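Local coordinates for protein putative prolyl-tRNA synthetase (Leishmania major, PDB 5XIL) that probably attaches L-proline to tRNA(Pro) at the cost of ATP, as a zinc-containing class II prolyl-tRNA synthetase represented here by its catalytic, anticodon-binding and C-terminal parts, at residues 411-419 with 429-437; 49-60 with 178-189. All coordinates share one frame; numbering follows the deposited sequence. Where two conformers were deposited one is given.

Contact 1 (411-419 with 429-437); sequences ETHRVRVTE and RKCLILAPW. With MG (magnesium ion), chain F.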
loop_
_atom_site.group_PDB
_atom_site.type_symbol
_atom_site.label_atom_id
_atom_site.label_comp_id
_atom_site.label_asym_id
_atom_site.label_seq_id
_atom_site.Cartn_x
_atom_site.Cartn_y
_atom_site.Cartn_z
ATOM N N GLU A 411 12.040 0.647 -31.239
ATOM C CA GLU A 411 12.278 -0.241 -32.338
ATOM C C GLU A 411 13.235 0.337 -33.351
ATOM O O GLU A 411 14.048 -0.423 -33.912
ATOM C CB GLU A 411 10.965 -0.671 -32.960
ATOM C CG GLU A 411 10.153 -1.568 -32.040
ATOM C CD GLU A 411 8.749 -1.849 -32.510
ATOM O OE1 GLU A 411 8.241 -1.149 -33.410
ATOM O OE2 GLU A 411 8.151 -2.766 -31.944
ATOM N N THR A 412 13.185 1.658 -33.547
ATOM C CA THR A 412 14.051 2.386 -34.521
ATOM C C THR A 412 15.550 2.249 -34.051
ATOM O O THR A 412 16.461 1.998 -34.853
ATOM C CB THR A 412 13.581 3.865 -34.588
ATOM O OG1 THR A 412 12.335 3.914 -35.302
ATOM C CG2 THR A 412 14.600 4.730 -35.287
ATOM N N HIS A 413 15.743 2.282 -32.747
ATOM C CA HIS A 413 17.056 2.269 -32.152
ATOM C C HIS A 413 17.553 0.856 -31.810
ATOM O O HIS A 413 18.510 0.709 -31.071
ATOM C CB HIS A 413 17.062 3.159 -30.959
ATOM C CG HIS A 413 17.094 4.599 -31.300
ATOM N ND1 HIS A 413 15.950 5.259 -31.653
ATOM C CD2 HIS A 413 18.098 5.469 -31.476
ATOM C CE1 HIS A 413 16.220 6.523 -31.882
ATOM N NE2 HIS A 413 17.519 6.670 -31.831
ATOM N N ARG A 414 16.821 -0.152 -32.271
ATOM C CA ARG A 414 17.197 -1.542 -32.076
ATOM C C ARG A 414 17.776 -1.851 -33.434
ATOM O O ARG A 414 17.046 -1.877 -34.425
ATOM C CB ARG A 414 15.968 -2.406 -31.805
ATOM C CG ARG A 414 16.292 -3.827 -31.369
ATOM C CD ARG A 414 15.437 -4.250 -30.186
ATOM N NE ARG A 414 14.147 -4.788 -30.609
ATOM C CZ ARG A 414 12.980 -4.428 -30.083
ATOM N NH1 ARG A 414 12.938 -3.527 -29.111
ATOM N NH2 ARG A 414 11.855 -4.970 -30.529
ATOM N N VAL A 415 19.080 -2.082 -33.505
ATOM C CA VAL A 415 19.667 -2.262 -34.826
ATOM C C VAL A 415 20.264 -3.650 -34.991
ATOM O O VAL A 415 21.086 -4.060 -34.186
ATOM C CB VAL A 415 20.733 -1.183 -35.074
ATOM C CG1 VAL A 415 21.383 -1.355 -36.419
ATOM C CG2 VAL A 415 20.111 0.240 -34.921
ATOM N N ARG A 416 19.832 -4.418 -35.991
ATOM C CA ARG A 416 20.369 -5.782 -36.187
ATOM C C ARG A 416 21.700 -5.720 -36.990
ATOM O O ARG A 416 21.678 -5.387 -38.176
ATOM C CB ARG A 416 19.299 -6.687 -36.806
ATOM C CG ARG A 416 19.297 -8.095 -36.226
ATOM C CD ARG A 416 17.940 -8.787 -36.347
ATOM N NE ARG A 416 17.625 -9.414 -37.633
ATOM C CZ ARG A 416 16.684 -8.961 -38.469
ATOM N NH1 ARG A 416 16.014 -7.838 -38.149
ATOM N NH2 ARG A 416 16.409 -9.597 -39.624
ATOM N N VAL A 417 22.817 -6.095 -36.316
ATOM C CA VAL A 417 24.178 -5.940 -36.708
ATOM C C VAL A 417 24.742 -7.342 -36.972
ATOM O O VAL A 417 24.681 -8.183 -36.087
ATOM C CB VAL A 417 25.024 -5.237 -35.670
ATOM C CG1 VAL A 417 26.539 -5.267 -35.981
ATOM C CG2 VAL A 417 24.589 -3.794 -35.505
ATOM N N THR A 418 25.256 -7.591 -38.149
ATOM C CA THR A 418 25.911 -8.890 -38.416
ATOM C C THR A 418 27.396 -8.847 -38.663
ATOM O O THR A 418 28.005 -9.912 -38.774
ATOM C CB THR A 418 25.331 -9.522 -39.658
ATOM O OG1 THR A 418 25.517 -8.624 -40.750
ATOM C CG2 THR A 418 23.868 -9.740 -39.499
ATOM N N GLU A 419 27.961 -7.664 -38.862
ATOM C CA GLU A 419 29.369 -7.477 -39.043
ATOM C C GLU A 419 30.024 -6.715 -37.876
ATOM O O GLU A 419 29.627 -5.599 -37.532
ATOM C CB GLU A 419 29.600 -6.759 -40.384
ATOM C CG GLU A 419 28.651 -7.211 -41.518
ATOM C CD GLU A 419 28.823 -8.654 -41.997
ATOM O OE1 GLU A 419 30.003 -8.995 -42.242
ATOM O OE2 GLU A 419 27.818 -9.437 -42.138
ATOM N N ARG A 429 25.938 5.563 -32.349
ATOM C CA ARG A 429 24.762 6.216 -32.899
ATOM C C ARG A 429 23.649 6.189 -31.840
ATOM O O ARG A 429 22.490 6.476 -32.141
ATOM C CB ARG A 429 24.300 5.511 -34.174
ATOM C CG ARG A 429 24.873 6.103 -35.452
ATOM C CD ARG A 429 24.137 5.587 -36.678
ATOM N NE ARG A 429 24.523 4.220 -37.014
ATOM C CZ ARG A 429 25.681 3.889 -37.578
ATOM N NH1 ARG A 429 26.571 4.826 -37.871
ATOM N NH2 ARG A 429 25.948 2.618 -37.848
ATOM N N LYS A 430 24.012 5.845 -30.602
ATOM C CA LYS A 430 23.084 5.773 -29.525
ATOM C C LYS A 430 21.951 4.754 -29.772
ATOM O O LYS A 430 20.759 5.025 -29.462
ATOM C CB LYS A 430 22.524 7.146 -29.209
ATOM C CG LYS A 430 23.633 8.089 -28.735
ATOM C CD LYS A 430 23.010 9.432 -28.342
ATOM C CE LYS A 430 24.082 10.489 -28.136
ATOM N NZ LYS A 430 24.778 10.745 -29.463
ATOM N N CYS A 431 22.350 3.616 -30.319
ATOM C CA CYS A 431 21.448 2.480 -30.572
ATOM C C CYS A 431 21.804 1.267 -29.711
ATOM O O CYS A 431 22.970 1.136 -29.298
ATOM C CB CYS A 431 21.550 2.104 -32.016
ATOM S SG CYS A 431 20.862 3.348 -33.140
ATOM N N LEU A 432 20.842 0.379 -29.526
ATOM C CA LEU A 432 21.057 -0.977 -29.029
ATOM C C LEU A 432 21.248 -1.823 -30.221
ATOM O O LEU A 432 20.903 -1.438 -31.379
ATOM C CB LEU A 432 19.902 -1.494 -28.205
ATOM C CG LEU A 432 19.414 -0.644 -27.055
ATOM C CD1 LEU A 432 18.337 -1.344 -26.254
ATOM C CD2 LEU A 432 20.564 -0.212 -26.198
ATOM N N ILE A 433 21.767 -3.032 -29.977
ATOM C CA ILE A 433 22.137 -3.905 -31.079
ATOM C C ILE A 433 21.595 -5.281 -30.869
ATOM O O ILE A 433 21.748 -5.856 -29.784
ATOM C CB ILE A 433 23.687 -4.004 -31.174
ATOM C CG1 ILE A 433 24.283 -2.655 -31.617
ATOM C CG2 ILE A 433 24.085 -5.103 -32.171
ATOM C CD1 ILE A 433 25.811 -2.552 -31.461
ATOM N N LEU A 434 20.947 -5.815 -31.871
ATOM C CA LEU A 434 20.633 -7.246 -31.914
ATOM C C LEU A 434 21.611 -7.911 -32.832
ATOM O O LEU A 434 21.748 -7.520 -33.992
ATOM C CB LEU A 434 19.218 -7.440 -32.479
ATOM C CG LEU A 434 18.075 -7.423 -31.545
ATOM C CD1 LEU A 434 16.813 -7.509 -32.404
ATOM C CD2 LEU A 434 18.150 -8.607 -30.568
ATOM N N ALA A 435 22.360 -8.866 -32.310
ATOM C CA ALA A 435 23.429 -9.492 -33.058
ATOM C C ALA A 435 23.384 -11.018 -32.855
ATOM O O ALA A 435 22.876 -11.501 -31.816
ATOM C CB ALA A 435 24.775 -8.961 -32.561
ATOM N N PRO A 436 23.929 -11.779 -33.831
ATOM C CA PRO A 436 23.966 -13.248 -33.761
ATOM C C PRO A 436 24.999 -13.636 -32.766
ATOM O O PRO A 436 26.072 -13.017 -32.716
ATOM C CB PRO A 436 24.436 -13.687 -35.149
ATOM C CG PRO A 436 24.207 -12.492 -36.033
ATOM C CD PRO A 436 24.333 -11.274 -35.163
ATOM N N TRP A 437 24.704 -14.648 -31.957
ATOM C CA TRP A 437 25.634 -15.081 -30.879
ATOM C C TRP A 437 25.618 -16.619 -30.815
ATOM O O TRP A 437 24.574 -17.224 -31.035
ATOM C CB TRP A 437 25.134 -14.519 -29.563
ATOM C CG TRP A 437 25.954 -14.835 -28.356
ATOM C CD1 TRP A 437 27.327 -14.866 -28.249
ATOM C CD2 TRP A 437 25.460 -15.192 -27.076
ATOM N NE1 TRP A 437 27.707 -15.184 -26.957
ATOM C CE2 TRP A 437 26.581 -15.394 -26.221
ATOM C CE3 TRP A 437 24.198 -15.401 -26.571
ATOM C CZ2 TRP A 437 26.448 -15.724 -24.892
ATOM C CZ3 TRP A 437 24.080 -15.702 -25.264
ATOM C CH2 TRP A 437 25.189 -15.881 -24.428
HETATM MG MG MG F . 18.614 8.312 -31.324
HETATM O O HOH W 1 20.133 7.516 -32.699
HETATM O O HOH W 2 19.272 7.306 -29.458
HETATM O O HOH W 3 17.982 9.213 -33.015
HETATM O O HOH W 4 19.682 9.756 -30.707
#
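Four main-chain hydrogen bonds pair His413-Val417 with Leu432-Leu434, and their pattern identifies a parallel pair: Leu432 bonds to both His413 and Val415, Leu434 to both Val415 and Val417. Leu432 N donates to His413 O and Leu432 O receives Val415 N; two residues on, Leu434 N reaches Val415 O and Leu434 O takes Val417 N. Val415 N lies 2.9 Å from Leu432 O, and Leu432 N 2.8 Å from His413 O. CA-H...O contacts supplement them, among them Arg416 CA to Leu434 O at 3.1 Å. Strand axes diverge by 28°, which fits a twisted parallel pair. Val417 O, although buried here, has no polar partner; Pro436 CD rests 3.2 Å from it.

Apolar contacts occupy both faces. On the face of Val415 and Ile433, Val415 CG2 touches Cys431 SG; nearby, Val417 CG2 meets Ile433 CG2 at 3.6 Å. Ile433 CG2 stands anti to the backbone N (CG1 chi1 -68°), which turns it to Val417 and leaves CG1 at a longer distance. On the face of Arg414 and Arg416, Leu434 CD1 lies against Arg414 CG at 3.9 Å, and its CB against Arg416 CG, so mainly the aliphatic parts of both arginines do the touching. The Arg416 guanidinium continues to a salt bridge with Glu486 and a cation-pi contact with Trp505.

The metal ligation belongs to His413, the first residue past its helix. NE2 binds magnesium at 2.0 Å, ND1 donates to Thr409 O, probably fixing the ring's rotation, and four waters plus Glu219 complete the sphere. Water 1 donates to Arg429 O, tying the second segment to the metal.

Helix 423-428 links the two strands in a beta-alpha-beta unit, its Thr426 touching Val415, Cys431 and Ile433; strand 504-509 pairs antiparallel with 432-437, while helix 387-412 leads into strand 414-416.

Contact 2 (49-60 with 178-189); sequences VQRFLGGKIEKL and ILECYASVYEQL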
loop_
_atom_site.group_PDB
_atom_site.type_symbol
_atom_site.label_atom_id
_atom_site.label_comp_id
_atom_site.label_asym_id
_atom_site.label_seq_id
_atom_site.Cartn_x
_atom_site.Cartn_y
_atom_site.Cartn_z
ATOM N N VAL A 49 1.570 2.089 -8.770
ATOM C CA VAL A 49 2.239 0.825 -8.971
ATOM C C VAL A 49 1.905 -0.186 -7.889
ATOM O O VAL A 49 1.616 -1.408 -8.162
ATOM C CB VAL A 49 3.762 0.999 -9.099
ATOM C CG1 VAL A 49 4.474 -0.357 -9.079
ATOM C CG2 VAL A 49 4.089 1.806 -10.337
ATOM N N GLN A 50 1.911 0.285 -6.663
ATOM C CA GLN A 50 1.549 -0.583 -5.546
ATOM C C GLN A 50 0.130 -1.173 -5.704
ATOM O O GLN A 50 -0.077 -2.352 -5.506
ATOM C CB GLN A 50 1.601 0.149 -4.219
ATOM C CG GLN A 50 2.966 0.356 -3.699
ATOM C CD GLN A 50 3.020 1.085 -2.345
ATOM O OE1 GLN A 50 2.265 1.992 -2.093
ATOM N NE2 GLN A 50 3.951 0.705 -1.528
ATOM N N ARG A 51 -0.837 -0.345 -6.042
ATOM C CA ARG A 51 -2.191 -0.800 -6.253
ATOM C C ARG A 51 -2.294 -1.837 -7.358
ATOM O O ARG A 51 -2.853 -2.908 -7.147
ATOM C CB ARG A 51 -3.105 0.364 -6.492
ATOM C CG ARG A 51 -3.304 1.153 -5.199
ATOM C CD ARG A 51 -4.059 2.459 -5.454
ATOM N NE ARG A 51 -4.227 3.218 -4.218
ATOM C CZ ARG A 51 -4.491 4.525 -4.193
ATOM N NH1 ARG A 51 -4.627 5.185 -5.311
ATOM N NH2 ARG A 51 -4.634 5.162 -3.042
ATOM N N PHE A 52 -1.694 -1.540 -8.504
ATOM C CA PHE A 52 -1.862 -2.250 -9.740
ATOM C C PHE A 52 -1.098 -3.563 -9.626
ATOM O O PHE A 52 -1.644 -4.586 -9.891
ATOM C CB PHE A 52 -1.320 -1.388 -10.894
ATOM C CG PHE A 52 -1.324 -2.027 -12.261
ATOM C CD1 PHE A 52 -2.485 -2.073 -13.024
ATOM C CD2 PHE A 52 -0.171 -2.621 -12.787
ATOM C CE1 PHE A 52 -2.478 -2.619 -14.300
ATOM C CE2 PHE A 52 -0.158 -3.152 -14.072
ATOM C CZ PHE A 52 -1.316 -3.180 -14.809
ATOM N N LEU A 53 0.205 -3.475 -9.340
ATOM C CA LEU A 53 1.047 -4.682 -9.184
ATOM C C LEU A 53 0.648 -5.510 -7.953
ATOM O O LEU A 53 0.578 -6.718 -8.030
ATOM C CB LEU A 53 2.546 -4.305 -9.076
ATOM C CG LEU A 53 3.533 -5.438 -8.855
ATOM C CD1 LEU A 53 3.414 -6.423 -10.008
ATOM C CD2 LEU A 53 4.950 -4.827 -8.715
ATOM N N GLY A 54 0.337 -4.856 -6.864
ATOM C CA GLY A 54 -0.200 -5.509 -5.677
ATOM C C GLY A 54 -1.408 -6.333 -5.991
ATOM O O GLY A 54 -1.529 -7.460 -5.487
ATOM N N GLY A 55 -2.336 -5.763 -6.718
ATOM C CA GLY A 55 -3.528 -6.470 -7.123
ATOM C C GLY A 55 -3.265 -7.728 -7.901
ATOM O O GLY A 55 -3.820 -8.811 -7.607
ATOM N N LYS A 56 -2.375 -7.619 -8.868
ATOM C CA LYS A 56 -2.028 -8.697 -9.729
ATOM C C LYS A 56 -1.336 -9.834 -8.982
ATOM O O LYS A 56 -1.642 -10.998 -9.209
ATOM C CB LYS A 56 -1.149 -8.212 -10.866
ATOM C CG LYS A 56 -1.894 -7.381 -11.925
ATOM C CD LYS A 56 -0.929 -6.954 -13.009
ATOM C CE LYS A 56 -1.693 -6.495 -14.236
ATOM N NZ LYS A 56 -1.900 -7.714 -15.045
ATOM N N ILE A 57 -0.439 -9.481 -8.066
ATOM C CA ILE A 57 0.250 -10.590 -7.400
ATOM C C ILE A 57 -0.681 -11.240 -6.345
ATOM O O ILE A 57 -0.610 -12.456 -6.150
ATOM C CB ILE A 57 1.606 -10.200 -6.861
ATOM C CG1 ILE A 57 1.465 -9.120 -5.812
ATOM C CG2 ILE A 57 2.506 -9.732 -7.991
ATOM C CD1 ILE A 57 2.654 -9.095 -4.899
ATOM N N GLU A 58 -1.617 -10.483 -5.767
ATOM C CA GLU A 58 -2.626 -11.070 -4.883
ATOM C C GLU A 58 -3.476 -12.034 -5.655
ATOM O O GLU A 58 -3.745 -13.170 -5.211
ATOM C CB GLU A 58 -3.459 -10.009 -4.119
ATOM C CG GLU A 58 -4.598 -10.594 -3.288
ATOM C CD GLU A 58 -5.359 -9.573 -2.420
ATOM O OE1 GLU A 58 -4.770 -8.634 -1.846
ATOM O OE2 GLU A 58 -6.580 -9.749 -2.289
ATOM N N LYS A 59 -3.872 -11.624 -6.837
ATOM C CA LYS A 59 -4.721 -12.427 -7.676
ATOM C C LYS A 59 -4.004 -13.696 -8.144
ATOM O O LYS A 59 -4.631 -14.759 -8.302
ATOM C CB LYS A 59 -5.213 -11.569 -8.859
ATOM C CG LYS A 59 -6.304 -12.233 -9.688
ATOM C CD LYS A 59 -6.937 -11.273 -10.716
ATOM C CE LYS A 59 -8.107 -11.933 -11.467
ATOM N NZ LYS A 59 -7.611 -12.807 -12.556
ATOM N N LEU A 60 -2.697 -13.637 -8.333
ATOM C CA LEU A 60 -1.978 -14.866 -8.613
ATOM C C LEU A 60 -1.935 -15.868 -7.488
ATOM O O LEU A 60 -1.713 -17.034 -7.727
ATOM C CB LEU A 60 -0.556 -14.602 -9.079
ATOM C CG LEU A 60 -0.406 -14.023 -10.462
ATOM C CD1 LEU A 60 0.984 -13.460 -10.644
ATOM C CD2 LEU A 60 -0.705 -14.998 -11.559
ATOM N N ILE A 178 5.043 -13.510 -13.235
ATOM C CA ILE A 178 5.503 -12.350 -12.531
ATOM C C ILE A 178 6.173 -11.385 -13.508
ATOM O O ILE A 178 5.916 -10.171 -13.469
ATOM C CB ILE A 178 6.450 -12.729 -11.355
ATOM C CG1 ILE A 178 5.690 -13.432 -10.226
ATOM C CG2 ILE A 178 7.211 -11.486 -10.847
ATOM C CD1 ILE A 178 4.715 -12.557 -9.463
ATOM N N LEU A 179 6.985 -11.917 -14.420
ATOM C CA LEU A 179 7.560 -11.098 -15.456
ATOM C C LEU A 179 6.523 -10.383 -16.290
ATOM O O LEU A 179 6.688 -9.187 -16.551
ATOM C CB LEU A 179 8.520 -11.893 -16.392
ATOM C CG LEU A 179 9.390 -10.984 -17.265
ATOM C CD1 LEU A 179 10.447 -10.339 -16.423
ATOM C CD2 LEU A 179 10.010 -11.766 -18.406
ATOM N N GLU A 180 5.425 -11.072 -16.632
ATOM C CA GLU A 180 4.308 -10.415 -17.317
ATOM C C GLU A 180 3.686 -9.288 -16.523
ATOM O O GLU A 180 3.310 -8.246 -17.108
ATOM C CB GLU A 180 3.269 -11.418 -17.802
ATOM C CG GLU A 180 3.755 -12.285 -18.923
ATOM C CD GLU A 180 4.312 -11.548 -20.178
ATOM O OE1 GLU A 180 3.840 -10.501 -20.578
ATOM O OE2 GLU A 180 5.208 -12.134 -20.788
ATOM N N CYS A 181 3.582 -9.463 -15.197
ATOM C CA CYS A 181 3.130 -8.414 -14.349
ATOM C C CYS A 181 4.025 -7.177 -14.439
ATOM O O CYS A 181 3.523 -6.042 -14.503
ATOM C CB CYS A 181 3.063 -8.837 -12.870
ATOM S SG CYS A 181 1.850 -10.090 -12.505
ATOM N N TYR A 182 5.345 -7.396 -14.417
ATOM C CA TYR A 182 6.284 -6.293 -14.469
ATOM C C TYR A 182 6.194 -5.585 -15.869
ATOM O O TYR A 182 6.280 -4.348 -15.961
ATOM C CB TYR A 182 7.699 -6.839 -14.184
ATOM C CG TYR A 182 7.961 -7.303 -12.754
ATOM C CD1 TYR A 182 7.110 -6.936 -11.696
ATOM C CD2 TYR A 182 9.065 -8.075 -12.446
ATOM C CE1 TYR A 182 7.379 -7.319 -10.417
ATOM C CE2 TYR A 182 9.315 -8.450 -11.193
ATOM C CZ TYR A 182 8.517 -8.082 -10.164
ATOM O OH TYR A 182 8.863 -8.394 -8.855
ATOM N N ALA A 183 6.139 -6.383 -16.933
ATOM C CA ALA A 183 5.955 -5.856 -18.265
ATOM C C ALA A 183 4.701 -4.975 -18.279
ATOM O O ALA A 183 4.705 -3.910 -18.931
ATOM C CB ALA A 183 5.833 -6.950 -19.321
ATOM N N SER A 184 3.645 -5.466 -17.669
ATOM C CA SER A 184 2.374 -4.743 -17.628
ATOM C C SER A 184 2.464 -3.446 -16.854
ATOM O O SER A 184 1.874 -2.453 -17.240
ATOM C CB SER A 184 1.256 -5.566 -17.063
ATOM O OG SER A 184 1.149 -6.743 -17.806
ATOM N N VAL A 185 3.173 -3.439 -15.755
ATOM C CA VAL A 185 3.544 -2.166 -15.092
ATOM C C VAL A 185 4.074 -1.120 -16.049
ATOM O O VAL A 185 3.509 -0.014 -16.160
ATOM C CB VAL A 185 4.481 -2.337 -13.872
ATOM C CG1 VAL A 185 4.935 -0.990 -13.323
ATOM C CG2 VAL A 185 3.759 -3.116 -12.792
ATOM N N TYR A 186 5.140 -1.453 -16.764
ATOM C CA TYR A 186 5.761 -0.519 -17.658
ATOM C C TYR A 186 4.820 -0.132 -18.802
ATOM O O TYR A 186 4.600 1.053 -19.040
ATOM C CB TYR A 186 7.027 -1.133 -18.271
ATOM C CG TYR A 186 8.207 -0.977 -17.330
ATOM C CD1 TYR A 186 8.815 0.266 -17.196
ATOM C CD2 TYR A 186 8.700 -2.009 -16.560
ATOM C CE1 TYR A 186 9.876 0.482 -16.363
ATOM C CE2 TYR A 186 9.781 -1.833 -15.693
ATOM C CZ TYR A 186 10.423 -0.596 -15.648
ATOM O OH TYR A 186 11.455 -0.265 -14.778
ATOM N N GLU A 187 4.209 -1.126 -19.401
ATOM C CA GLU A 187 3.401 -0.881 -20.604
ATOM C C GLU A 187 2.034 -0.191 -20.317
ATOM O O GLU A 187 1.680 0.831 -20.975
ATOM C CB GLU A 187 3.185 -2.177 -21.398
ATOM C CG GLU A 187 4.408 -2.764 -22.053
ATOM C CD GLU A 187 4.217 -4.186 -22.582
ATOM O OE1 GLU A 187 3.328 -4.873 -22.134
ATOM O OE2 GLU A 187 5.035 -4.671 -23.397
ATOM N N GLN A 188 1.314 -0.762 -19.362
ATOM C CA GLN A 188 -0.077 -0.397 -19.105
ATOM C C GLN A 188 -0.159 0.767 -18.173
ATOM O O GLN A 188 -1.045 1.603 -18.351
ATOM C CB GLN A 188 -0.868 -1.568 -18.573
ATOM C CG GLN A 188 -0.908 -2.662 -19.585
ATOM C CD GLN A 188 -1.669 -3.845 -19.098
ATOM O OE1 GLN A 188 -2.536 -3.761 -18.195
ATOM N NE2 GLN A 188 -1.347 -4.977 -19.662
ATOM N N LEU A 189 0.748 0.885 -17.191
ATOM C CA LEU A 189 0.734 2.069 -16.328
ATOM C C LEU A 189 1.585 3.170 -16.833
ATOM O O LEU A 189 1.195 4.330 -16.789
ATOM C CB LEU A 189 1.103 1.784 -14.883
ATOM C CG LEU A 189 0.087 1.199 -13.966
ATOM C CD1 LEU A 189 0.785 1.194 -12.587
ATOM C CD2 LEU A 189 -1.147 2.063 -13.835
HETATM O O HOH W 5 0.132 -9.265 -16.299
#
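The Phe52 ring has Leu189 over one face: Leu189 CG lies 4.1 Å from the ring centroid and 18° off the ring normal, a CH-pi contact displaced toward the rim. At the ring edge, near its plane, sit Val185 CG2 and Gln188 OE1, the latter 3.6 Å from Phe52 CZ; the Gln188 amide is turned 76° to the ring. Tyr182 presents an edge to Leu53, with CE1 3.9 Å from Leu53 CD2, and carries Ile178 O of its own helix above one face. Its hydroxyl is hydrogen-bonded to Gln159.

Phe52 CG is anti to the backbone N (chi1 176°), a torsion that carries the ring across to the other helix. There it forms a knob in a hole made by Ser184, Val185, Gln188 and Leu189. The two helices run nearly antiparallel, at 155° with axes 10.2 Å apart, and no direct hydrogen bond joins them. They form an antiparallel pair beside the largely antiparallel sheet of the class II synthetase core: strand 253-265 meets Val49, Ile178 and Tyr182, and strand 131-139 meets Leu53 and Ile57.

Toward the other end, Cys181 SG lies 3.9 Å from Lys56 CB and also touches Leu60 CD1, while Cys181 CB meets Leu53 CD1. Ile178 CD1 reaches Leu60 CD1. A single water bridges the polar ends, accepting from Lys56 NZ at 2.8 Å and donating to Ser184 OG. That hydroxyl in turn donates to Glu180 O, which also receives Ser184 N from the opposite face of its carbonyl plane.

In the fold
Both segments of contact 2 precede those of contact 1 in the sequence, so neither encloses the other. The two contacts are about 29 Å apart between centres and about 9 Å between nearest atoms, without touching. Contact 2, its centre about 11 Å from the centre of the chain, packs helices 40-60 and 168-189 away from the magnesium and zinc sites, and Glu58 and Arg51 of its first helix form salt bridges with the second subunit. Contact 1, centred about 22 Å from the chain centre, leads into the C-terminal part. Its His413 shares magnesium with Glu219, while the side chain of Pro436 comes about 6 Å from that of the zinc ligand Cys493.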